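PDB 3C4N: FAD dependent oxidoreductase domain-containing protein from Deinococcus radiodurans R1, which is of unknown function but binds ADP and probably acts as an FAD-dependent oxidoreductase of the ETF-QO/FixC family. Local coordinates for residues A[254-266]-A[328-340]. Residues are numbered along the deposited sequence; the frame is centred on the assembly and turned at random.
Sequences YRQFPRLDLLSGA and VPALAGEGLELGR
Leu260 pushes its CD1 methyl against the backbone of Gly335 and Leu336, 3.2 Å from Leu336 N. Its CG lies anti to the backbone N (chi1 -176°), and this turn brings the branch to the 328-340 loop. The same methyl touches Leu336 CG, while Leu260 CD2 faces Ala330 CB. Leu262 adds its CD1, 3.5 Å from Ala330 CB. Packing is tight here, and Gly335 has no room for a beta carbon beside Leu260 CD1 and Leu262 CG. Leu287, Leu321 and Leu151 continue this apolar side.

The backbones meet in a single beta bridge, Leu260 with Leu336. Glu337 N gives a hydrogen bond of 3.0 Å to Arg259 O, and Asp261 N gives one of 3.1 Å to Gly335 O. The bridge joins the end of strand 251-260, part of a large mixed sheet, to the loop between helix 315-324 and strand 347-352. Asp261 centres an inverse gamma turn, closed by Leu262 N to Leu260 O, just where the strand ends.

The other side is polar and more exposed. Arg259 grips Asp261 OD1 side-on in a salt bridge, with NE at 2.9 Å and NH2 at 3.0 Å; OD1 sits at the edge of the guanidinium, in its plane. Across from it, Asp261 OD2 lies 2.6 Å from Glu337 OE2, with the carboxylate planes 66° apart. Such closeness may raise the proton affinity of one acid. Without the Asp261 carboxylate, as with an alanine here, the Arg259 guanidinium would probably lose this mate and be freer to turn.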
loop_
_atom_site.group_PDB
_atom_site.type_symbol
_atom_site.label_atom_id
_atom_site.label_comp_id
_atom_site.label_asym_id
_atom_site.label_seq_id
_atom_site.Cartn_x
_atom_site.Cartn_y
_atom_site.Cartn_z
ATOM N N TYR A 254 18.628 -4.426 21.627
ATOM C CA TYR A 254 18.972 -4.921 20.310
ATOM C C TYR A 254 19.235 -6.398 20.434
ATOM O O TYR A 254 20.104 -6.837 21.194
ATOM C CB TYR A 254 20.218 -4.255 19.760
ATOM C CG TYR A 254 20.553 -4.701 18.358
ATOM C CD1 TYR A 254 19.720 -4.386 17.287
ATOM C CD2 TYR A 254 21.731 -5.387 18.089
ATOM C CE1 TYR A 254 20.061 -4.733 15.983
ATOM C CE2 TYR A 254 22.078 -5.736 16.791
ATOM C CZ TYR A 254 21.248 -5.403 15.746
ATOM O OH TYR A 254 21.639 -5.680 14.461
ATOM N N ARG A 255 18.479 -7.166 19.663
ATOM C CA ARG A 255 18.592 -8.608 19.685
ATOM C C ARG A 255 18.905 -9.121 18.297
ATOM O O ARG A 255 18.298 -8.706 17.312
ATOM C CB ARG A 255 17.287 -9.203 20.185
ATOM C CG ARG A 255 17.242 -10.705 20.189
ATOM C CD ARG A 255 15.807 -11.149 20.400
ATOM N NE ARG A 255 15.613 -11.794 21.686
ATOM C CZ ARG A 255 14.423 -12.038 22.218
ATOM N NH1 ARG A 255 13.321 -11.678 21.574
ATOM N NH2 ARG A 255 14.340 -12.657 23.387
ATOM N N GLN A 256 19.862 -10.034 18.237
ATOM C CA GLN A 256 20.284 -10.623 16.982
ATOM C C GLN A 256 19.633 -11.995 16.838
ATOM O O GLN A 256 19.266 -12.614 17.834
ATOM C CB GLN A 256 21.808 -10.750 16.976
ATOM C CG GLN A 256 22.521 -9.447 17.290
ATOM C CD GLN A 256 24.027 -9.601 17.326
ATOM O OE1 GLN A 256 24.583 -10.265 18.214
ATOM N NE2 GLN A 256 24.703 -8.989 16.357
ATOM N N PHE A 257 19.485 -12.468 15.604
ATOM C CA PHE A 257 18.871 -13.770 15.377
ATOM C C PHE A 257 19.723 -14.666 14.483
ATOM O O PHE A 257 19.276 -15.110 13.416
ATOM C CB PHE A 257 17.478 -13.601 14.758
ATOM C CG PHE A 257 16.581 -12.667 15.524
ATOM C CD1 PHE A 257 16.714 -11.286 15.389
ATOM C CD2 PHE A 257 15.586 -13.163 16.361
ATOM C CE1 PHE A 257 15.864 -10.414 16.071
ATOM C CE2 PHE A 257 14.732 -12.302 17.049
ATOM C CZ PHE A 257 14.869 -10.922 16.902
ATOM N N PRO A 258 20.964 -14.955 14.906
ATOM C CA PRO A 258 21.824 -15.815 14.085
ATOM C C PRO A 258 21.177 -17.165 13.780
ATOM O O PRO A 258 20.427 -17.705 14.595
ATOM C CB PRO A 258 23.099 -15.934 14.923
ATOM C CG PRO A 258 22.621 -15.728 16.325
ATOM C CD PRO A 258 21.605 -14.627 16.190
ATOM N N ARG A 259 21.474 -17.700 12.598
ATOM C CA ARG A 259 20.915 -18.976 12.166
ATOM C C ARG A 259 21.799 -20.190 12.444
ATOM O O ARG A 259 23.021 -20.126 12.322
ATOM C CB ARG A 259 20.586 -18.937 10.675
ATOM C CG ARG A 259 20.091 -20.276 10.183
ATOM C CD ARG A 259 19.262 -20.173 8.934
ATOM N NE ARG A 259 19.249 -21.453 8.294
ATOM C CZ ARG A 259 18.285 -22.306 7.963
ATOM N NH1 ARG A 259 16.981 -22.153 8.163
ATOM N NH2 ARG A 259 18.733 -23.403 7.394
ATOM N N LEU A 260 21.159 -21.297 12.813
ATOM C CA LEU A 260 21.852 -22.542 13.104
ATOM C C LEU A 260 21.494 -23.572 12.038
ATOM O O LEU A 260 20.402 -24.143 12.053
ATOM C CB LEU A 260 21.444 -23.072 14.473
ATOM C CG LEU A 260 22.186 -24.333 14.926
ATOM C CD1 LEU A 260 23.605 -23.979 15.366
ATOM C CD2 LEU A 260 21.425 -24.972 16.071
ATOM N N ASP A 261 22.422 -23.818 11.120
ATOM C CA ASP A 261 22.176 -24.756 10.041
ATOM C C ASP A 261 22.329 -26.216 10.425
ATOM O O ASP A 261 23.321 -26.854 10.087
ATOM C CB ASP A 261 23.087 -24.432 8.859
ATOM C CG ASP A 261 22.765 -23.091 8.233
ATOM O OD1 ASP A 261 21.656 -22.935 7.688
ATOM O OD2 ASP A 261 23.618 -22.187 8.288
ATOM N N LEU A 262 21.346 -26.738 11.146
ATOM C CA LEU A 262 21.352 -28.136 11.542
ATOM C C LEU A 262 19.964 -28.706 11.265
ATOM O O LEU A 262 18.957 -28.021 11.458
ATOM C CB LEU A 262 21.719 -28.279 13.017
ATOM C CG LEU A 262 23.206 -28.060 13.307
ATOM C CD1 LEU A 262 23.450 -28.053 14.792
ATOM C CD2 LEU A 262 24.017 -29.161 12.645
ATOM N N LEU A 263 19.928 -29.951 10.797
ATOM C CA LEU A 263 18.689 -30.637 10.447
ATOM C C LEU A 263 17.478 -30.226 11.266
ATOM O O LEU A 263 17.495 -30.287 12.491
ATOM C CB LEU A 263 18.864 -32.151 10.561
ATOM C CG LEU A 263 17.682 -32.984 10.050
ATOM C CD1 LEU A 263 17.453 -32.669 8.577
ATOM C CD2 LEU A 263 17.978 -34.488 10.219
ATOM N N SER A 264 16.421 -29.813 10.581
ATOM C CA SER A 264 15.201 -29.421 11.258
ATOM C C SER A 264 13.993 -29.897 10.471
ATOM O O SER A 264 14.059 -30.060 9.252
ATOM C CB SER A 264 15.142 -27.909 11.418
ATOM O OG SER A 264 13.864 -27.516 11.877
ATOM N N GLY A 265 12.886 -30.113 11.175
ATOM C CA GLY A 265 11.675 -30.572 10.520
ATOM C C GLY A 265 10.487 -29.657 10.724
ATOM O O GLY A 265 10.530 -28.731 11.529
ATOM N N ALA A 266 9.411 -29.916 9.990
ATOM C CA ALA A 266 8.208 -29.094 10.096
ATOM C C ALA A 266 7.491 -29.330 11.415
ATOM O O ALA A 266 6.677 -28.515 11.847
ATOM C CB ALA A 266 7.267 -29.397 8.937
ATOM N N VAL A 328 24.232 -27.852 25.216
ATOM C CA VAL A 328 23.749 -27.858 23.839
ATOM C C VAL A 328 24.942 -27.851 22.878
ATOM O O VAL A 328 25.281 -26.833 22.282
ATOM C CB VAL A 328 22.841 -26.633 23.624
ATOM C CG1 VAL A 328 22.191 -26.666 22.252
ATOM C CG2 VAL A 328 21.792 -26.606 24.721
ATOM N N PRO A 329 25.585 -29.015 22.709
ATOM C CA PRO A 329 26.752 -29.184 21.837
ATOM C C PRO A 329 26.624 -28.525 20.473
ATOM O O PRO A 329 27.614 -28.054 19.911
ATOM C CB PRO A 329 26.889 -30.702 21.731
ATOM C CG PRO A 329 26.364 -31.175 23.053
ATOM C CD PRO A 329 25.125 -30.320 23.218
ATOM N N ALA A 330 25.405 -28.496 19.948
ATOM C CA ALA A 330 25.150 -27.904 18.645
ATOM C C ALA A 330 25.643 -26.460 18.576
ATOM O O ALA A 330 25.912 -25.943 17.498
ATOM C CB ALA A 330 23.654 -27.968 18.325
ATOM N N LEU A 331 25.758 -25.808 19.724
ATOM C CA LEU A 331 26.224 -24.435 19.741
ATOM C C LEU A 331 27.740 -24.355 19.605
ATOM O O LEU A 331 28.294 -23.270 19.452
ATOM C CB LEU A 331 25.781 -23.744 21.034
ATOM C CG LEU A 331 24.432 -23.026 21.007
ATOM C CD1 LEU A 331 23.376 -23.861 20.290
ATOM C CD2 LEU A 331 24.034 -22.723 22.427
ATOM N N ALA A 332 28.407 -25.505 19.641
ATOM C CA ALA A 332 29.858 -25.546 19.545
ATOM C C ALA A 332 30.395 -26.185 18.272
ATOM O O ALA A 332 31.611 -26.243 18.076
ATOM C CB ALA A 332 30.434 -26.261 20.755
ATOM N N GLY A 333 29.503 -26.652 17.400
ATOM C CA GLY A 333 29.931 -27.286 16.158
ATOM C C GLY A 333 30.026 -26.349 14.965
ATOM O O GLY A 333 30.359 -25.172 15.112
ATOM N N GLU A 334 29.727 -26.869 13.778
ATOM C CA GLU A 334 29.786 -26.086 12.538
ATOM C C GLU A 334 28.466 -25.407 12.174
ATOM O O GLU A 334 28.431 -24.576 11.271
ATOM C CB GLU A 334 30.185 -26.997 11.378
ATOM C CG GLU A 334 29.226 -28.169 11.178
ATOM C CD GLU A 334 29.673 -29.139 10.093
ATOM O OE1 GLU A 334 29.629 -28.768 8.900
ATOM O OE2 GLU A 334 30.070 -30.278 10.441
ATOM N N GLY A 335 27.397 -25.754 12.885
ATOM C CA GLY A 335 26.082 -25.207 12.587
ATOM C C GLY A 335 25.850 -23.708 12.643
ATOM O O GLY A 335 25.350 -23.127 11.681
ATOM N N LEU A 336 26.207 -23.090 13.771
ATOM C CA LEU A 336 26.022 -21.653 13.994
ATOM C C LEU A 336 26.769 -20.728 13.064
ATOM O O LEU A 336 27.982 -20.860 12.876
ATOM C CB LEU A 336 26.404 -21.268 15.426
ATOM C CG LEU A 336 25.295 -20.853 16.393
ATOM C CD1 LEU A 336 25.935 -20.425 17.720
ATOM C CD2 LEU A 336 24.468 -19.721 15.819
ATOM N N GLU A 337 26.020 -19.787 12.497
ATOM C CA GLU A 337 26.570 -18.779 11.606
ATOM C C GLU A 337 26.916 -17.575 12.482
ATOM O O GLU A 337 26.025 -16.832 12.899
ATOM C CB GLU A 337 25.540 -18.347 10.556
ATOM C CG GLU A 337 24.802 -19.476 9.836
ATOM C CD GLU A 337 24.297 -19.056 8.452
ATOM O OE1 GLU A 337 23.777 -17.926 8.313
ATOM O OE2 GLU A 337 24.419 -19.855 7.500
ATOM N N LEU A 338 28.202 -17.389 12.758
ATOM C CA LEU A 338 28.677 -16.284 13.593
ATOM C C LEU A 338 28.954 -14.990 12.829
ATOM O O LEU A 338 28.919 -13.902 13.409
ATOM C CB LEU A 338 29.962 -16.694 14.315
ATOM C CG LEU A 338 29.863 -17.516 15.597
ATOM C CD1 LEU A 338 28.777 -18.557 15.467
ATOM C CD2 LEU A 338 31.209 -18.141 15.894
ATOM N N GLY A 339 29.256 -15.108 11.539
ATOM C CA GLY A 339 29.561 -13.934 10.737
ATOM C C GLY A 339 30.868 -13.268 11.152
ATOM O O GLY A 339 31.455 -13.624 12.173
ATOM N N ARG A 340 31.322 -12.302 10.357
ATOM C CA ARG A 340 32.561 -11.574 10.639
ATOM C C ARG A 340 32.284 -10.340 11.493
ATOM O O ARG A 340 32.990 -10.085 12.460
ATOM C CB ARG A 340 33.228 -11.132 9.337
ATOM C CG ARG A 340 33.704 -12.261 8.455
ATOM C CD ARG A 340 34.135 -11.742 7.091
ATOM N NE ARG A 340 33.015 -11.194 6.320
ATOM C CZ ARG A 340 32.561 -9.944 6.401
ATOM N NH1 ARG A 340 33.127 -9.074 7.230
ATOM N NH2 ARG A 340 31.541 -9.562 5.640
#